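Local coordinates for protein predicted sugar phosphatases of the HAD superfamily (Cytophaga hutchinsonii, PDB 2HX1) that probably hydrolyses sugar phosphates as a magnesium-binding member of the HAD superfamily, at residues N29-G34 against L70-I75; T53-A56 against Q62-D65. All blocks are in the same frame, centred on the assembly; numbering follows the deposited sequence.

Helix 60-69 ties the two contacts together. Contact 2 (53-56 with 62-65) joins its body to the loop leaving strand 48-53, while contact 1 (29-34 with 70-75) sets the turn that follows it against the small hairpin 26-27/30-31. Along the chain contact 2 is nested inside contact 1, the order being 29-34, 53-56, 62-65, 70-75. Their centres lie about 14 Å apart, and they touch where Ile-75 O rests 4.0 Å from Ala-64 CB. Both belong to the core built on the six-stranded parallel sheet, so one helix packs, through its body, on the loop that probably carries part of the active site and, through the turn after it, on the hairpin.

Contact 1 of 2, residues N29-G34 against L70-I75; sequences NGLLPG and LGLFSI
The backbones approach at Leu-31 and Leu-70, whose CA atoms are 7.2 Å apart, a spacing bridged by side chains and by one close approach to a carbonyl. Leu-31, on the short strand 30-31, carries the contact. Its CG lies anti to its own carbonyl carbon (chi1 -62°), which extends the isobutyl group across the gap, and the branches divide the work. CD1 goes deepest: it lies 3.3 Å from Leu-70 O, a tight van der Waals approach, and 3.7 Å from Leu-70 CB. The same methyl meets Leu-72 CD1 at 3.9 Å, so it is held between two leucines of the turn. CD2 lies 4.1 Å from Leu-70 CD1, where the two side chains cross obliquely. With alanine in place of Leu-31, Leu-70 CB and Leu-72 CD1 would probably lose the methyl that bridges them, and a gap would open between hairpin and turn.

Glycines shape both backbones. Gly-71 takes a positive phi (100°) and ends the helix in a Schellman motif, and the inverse gamma turn centred on Leu-72 then brings that side chain round toward Leu-31. Gly-30 also has a positive phi, 96°, at which a side chain would collide with the carbonyl oxygen of Asn-29, so glycine is called for.

Strands 26-27 and 30-31 form the hairpin that follows the magnesium ligands Asp-20 and Phe-22, just after strand 16-19, consistent with the flap of HAD phosphatases. Through Leu-31 this hairpin rests on the turn between helix 60-69 and strand 80-82. Leu-72, which is buried, also touches Glu-36 and Phe-39 of helix 35-44 and Tyr-67 of helix 60-69, while Ile-75 packs further in against Tyr-49 and Ile-51 of strand 48-53.

Contact 2 of 2, residues T53-A56 against Q62-D65; sequences TNDA and QLAD
The end of strand 48-53 and the loop after it, through Thr-53 and Asp-55, meet Leu-63 of helix 60-69 in the first half of a beta-alpha-beta crossover, the unit from which the parallel sheet of the HAD core is built. Leu-63 supplies both methyls. CD2 lies against the carboxylate of Asp-55, 3.8 Å from OD2 and 4.0 Å from CG, while CD1 is turned to the loop itself, 4.0 Å from Asp-55 O. Thr-53 CG2 lies beside that carbonyl, a looser 4.3 Å from Leu-63 CD1. These are van der Waals contacts, one methyl meeting the carboxylate and the other the backbone carbonyl.

The carboxylate reaches Leu-63 because CG of Asp-55 stands anti to the backbone nitrogen (chi1 -174°), and the two side chains then run antiparallel alongside one another. Its OD1 is hydrogen-bonded to Ser-57 OG, which helps to fix the rotation of the group. The backbone O of the same residue is bonded to Ser-82 OG.

By its place at the end of the second core strand, Thr-53 probably corresponds to the HAD motif II threonine, and its side chain is about 8 Å from the bound magnesium. The side chain of Asp-55 comes within about 3 Å of a bound buffer molecule, EPE. An ST turn, from Asp-55 N to Thr-53 OG1, would bend the chain here, although the position of OG1 is doubtful. The Leu-63 side chain also touches Ile-80 and Ser-82 of strand 80-82, the strand to which the crossover leads.

Contact 1 of 2, residues N29-G34 against L70-I75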
loop_
_atom_site.group_PDB
_atom_site.type_symbol
_atom_site.label_atom_id
_atom_site.label_comp_id
_atom_site.label_asym_id
_atom_site.label_seq_id
_atom_site.Cartn_x
_atom_site.Cartn_y
_atom_site.Cartn_z
ATOM N N ASN A 29 24.786 -17.718 11.390
ATOM C CA ASN A 29 25.964 -18.540 11.645
ATOM C C ASN A 29 25.695 -19.725 12.588
ATOM O O ASN A 29 26.540 -20.074 13.392
ATOM C CB ASN A 29 27.130 -17.668 12.143
ATOM C CG ASN A 29 26.753 -16.823 13.331
ATOM O OD1 ASN A 29 25.794 -17.131 14.042
ATOM N ND2 ASN A 29 27.484 -15.736 13.538
ATOM N N GLY A 30 24.511 -20.324 12.494
ATOM C CA GLY A 30 24.193 -21.529 13.249
ATOM C C GLY A 30 23.444 -21.309 14.553
ATOM O O GLY A 30 22.833 -20.274 14.774
ATOM N N LEU A 31 23.488 -22.315 15.416
ATOM C CA LEU A 31 22.803 -22.290 16.712
ATOM C C LEU A 31 23.269 -21.135 17.576
ATOM O O LEU A 31 24.462 -20.802 17.564
ATOM C CB LEU A 31 23.084 -23.597 17.482
ATOM C CG LEU A 31 22.628 -24.917 16.881
ATOM C CD1 LEU A 31 23.084 -26.111 17.743
ATOM C CD2 LEU A 31 21.119 -24.887 16.689
ATOM N N LEU A 32 22.343 -20.530 18.325
ATOM C CA LEU A 32 22.711 -19.536 19.334
ATOM C C LEU A 32 23.548 -20.222 20.398
ATOM O O LEU A 32 23.177 -21.288 20.879
ATOM C CB LEU A 32 21.480 -18.914 20.000
ATOM C CG LEU A 32 21.088 -17.515 19.511
ATOM C CD1 LEU A 32 20.961 -17.449 17.992
ATOM C CD2 LEU A 32 19.811 -17.095 20.210
ATOM N N PRO A 33 24.706 -19.650 20.745
ATOM C CA PRO A 33 25.555 -20.419 21.684
ATOM C C PRO A 33 24.846 -20.692 22.998
ATOM O O PRO A 33 24.278 -19.785 23.577
ATOM C CB PRO A 33 26.755 -19.518 21.898
ATOM C CG PRO A 33 26.771 -18.616 20.684
ATOM C CD PRO A 33 25.327 -18.376 20.349
ATOM N N GLY A 34 24.846 -21.942 23.430
ATOM C CA GLY A 34 24.219 -22.337 24.691
ATOM C C GLY A 34 22.797 -22.869 24.583
ATOM O O GLY A 34 22.268 -23.436 25.544
ATOM N N LEU A 70 23.811 -29.999 13.552
ATOM C CA LEU A 70 24.333 -28.949 14.429
ATOM C C LEU A 70 24.514 -29.422 15.891
ATOM O O LEU A 70 24.966 -28.669 16.754
ATOM C CB LEU A 70 23.439 -27.715 14.377
ATOM C CG LEU A 70 23.395 -26.999 13.011
ATOM C CD1 LEU A 70 22.332 -25.910 12.918
ATOM C CD2 LEU A 70 24.766 -26.433 12.674
ATOM N N GLY A 71 24.151 -30.662 16.166
ATOM C CA GLY A 71 24.436 -31.267 17.453
ATOM C C GLY A 71 23.247 -31.269 18.398
ATOM O O GLY A 71 23.334 -31.830 19.484
ATOM N N LEU A 72 22.138 -30.659 17.991
ATOM C CA LEU A 72 20.934 -30.648 18.812
ATOM C C LEU A 72 20.118 -31.913 18.523
ATOM O O LEU A 72 19.200 -31.902 17.710
ATOM C CB LEU A 72 20.123 -29.388 18.521
ATOM C CG LEU A 72 19.720 -28.558 19.711
ATOM C CD1 LEU A 72 20.981 -28.075 20.399
ATOM C CD2 LEU A 72 18.872 -27.405 19.231
ATOM N N PHE A 73 20.448 -33.001 19.208
ATOM C CA PHE A 73 19.874 -34.293 18.897
ATOM C C PHE A 73 18.477 -34.506 19.446
ATOM O O PHE A 73 17.733 -35.322 18.907
ATOM C CB PHE A 73 20.826 -35.412 19.341
ATOM C CG PHE A 73 22.187 -35.302 18.720
ATOM C CD1 PHE A 73 22.348 -35.484 17.347
ATOM C CD2 PHE A 73 23.303 -34.975 19.485
ATOM C CE1 PHE A 73 23.601 -35.357 16.742
ATOM C CE2 PHE A 73 24.574 -34.855 18.894
ATOM C CZ PHE A 73 24.723 -35.046 17.512
ATOM N N SER A 74 18.089 -33.746 20.466
ATOM C CA SER A 74 16.790 -33.960 21.082
ATOM C C SER A 74 15.629 -33.451 20.238
ATOM O O SER A 74 14.493 -33.849 20.472
ATOM C CB SER A 74 16.747 -33.328 22.481
ATOM O OG SER A 74 16.989 -31.933 22.439
ATOM N N ILE A 75 15.887 -32.571 19.278
ATOM C CA ILE A 75 14.830 -32.100 18.374
ATOM C C ILE A 75 14.505 -33.218 17.385
ATOM O O ILE A 75 15.332 -33.581 16.560
ATOM C CB ILE A 75 15.234 -30.839 17.568
ATOM C CG1 ILE A 75 15.872 -29.766 18.463
ATOM C CG2 ILE A 75 14.023 -30.256 16.842
ATOM C CD1 ILE A 75 14.933 -29.022 19.323
#

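Contact 2 of 2, residues T53-A56 against Q62-D65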
loop_
_atom_site.group_PDB
_atom_site.type_symbol
_atom_site.label_atom_id
_atom_site.label_comp_id
_atom_site.label_asym_id
_atom_site.label_seq_id
_atom_site.Cartn_x
_atom_site.Cartn_y
_atom_site.Cartn_z
ATOM N N THR A 53 7.319 -23.097 12.867
ATOM C CA THR A 53 8.142 -22.388 11.939
ATOM C C THR A 53 7.410 -22.205 10.613
ATOM O O THR A 53 6.665 -23.109 10.172
ATOM C CB THR A 53 9.441 -23.168 11.704
ATOM O OG1 THR A 53 10.283 -22.458 10.778
ATOM C CG2 THR A 53 9.156 -24.567 11.164
ATOM N N ASN A 54 7.610 -21.034 10.013
ATOM C CA ASN A 54 7.139 -20.728 8.661
ATOM C C ASN A 54 8.118 -21.180 7.558
ATOM O O ASN A 54 7.984 -20.796 6.410
ATOM C CB ASN A 54 6.862 -19.219 8.522
ATOM C CG ASN A 54 5.586 -18.795 9.210
ATOM O OD1 ASN A 54 4.888 -19.627 9.809
ATOM N ND2 ASN A 54 5.267 -17.488 9.140
ATOM N N ASP A 55 9.115 -21.977 7.909
ATOM C CA ASP A 55 10.035 -22.555 6.931
ATOM C C ASP A 55 9.401 -23.782 6.255
ATOM O O ASP A 55 9.331 -24.820 6.878
ATOM C CB ASP A 55 11.331 -22.919 7.652
ATOM C CG ASP A 55 12.422 -23.395 6.715
ATOM O OD1 ASP A 55 12.152 -23.722 5.534
ATOM O OD2 ASP A 55 13.571 -23.433 7.192
ATOM N N ALA A 56 8.941 -23.645 5.000
ATOM C CA ALA A 56 8.388 -24.749 4.197
ATOM C C ALA A 56 9.349 -25.187 3.049
ATOM O O ALA A 56 8.921 -25.728 2.032
ATOM C CB ALA A 56 7.038 -24.340 3.645
ATOM N N GLN A 62 13.724 -33.407 7.491
ATOM C CA GLN A 62 14.932 -32.685 7.045
ATOM C C GLN A 62 15.233 -31.487 7.911
ATOM O O GLN A 62 16.385 -31.210 8.179
ATOM C CB GLN A 62 14.805 -32.240 5.577
ATOM C CG GLN A 62 14.942 -33.390 4.564
ATOM C CD GLN A 62 14.645 -32.962 3.092
ATOM O OE1 GLN A 62 13.575 -32.366 2.777
ATOM N NE2 GLN A 62 15.593 -33.270 2.191
ATOM N N LEU A 63 14.204 -30.780 8.366
ATOM C CA LEU A 63 14.385 -29.700 9.330
ATOM C C LEU A 63 15.005 -30.228 10.627
ATOM O O LEU A 63 15.908 -29.592 11.181
ATOM C CB LEU A 63 13.037 -29.015 9.613
ATOM C CG LEU A 63 12.344 -28.234 8.495
ATOM C CD1 LEU A 63 10.944 -27.792 8.982
ATOM C CD2 LEU A 63 13.201 -27.047 8.135
ATOM N N ALA A 64 14.541 -31.391 11.091
ATOM C CA ALA A 64 15.117 -32.041 12.287
ATOM C C ALA A 64 16.551 -32.502 12.046
ATOM O O ALA A 64 17.396 -32.357 12.924
ATOM C CB ALA A 64 14.251 -33.224 12.777
ATOM N N ASP A 65 16.821 -33.040 10.853
ATOM C CA ASP A 65 18.177 -33.471 10.475
ATOM C C ASP A 65 19.162 -32.322 10.539
ATOM O O ASP A 65 20.298 -32.502 10.942
ATOM C CB ASP A 65 18.179 -34.066 9.059
ATOM C CG ASP A 65 19.577 -34.533 8.606
ATOM O OD1 ASP A 65 20.151 -35.440 9.242
ATOM O OD2 ASP A 65 20.098 -33.979 7.608
#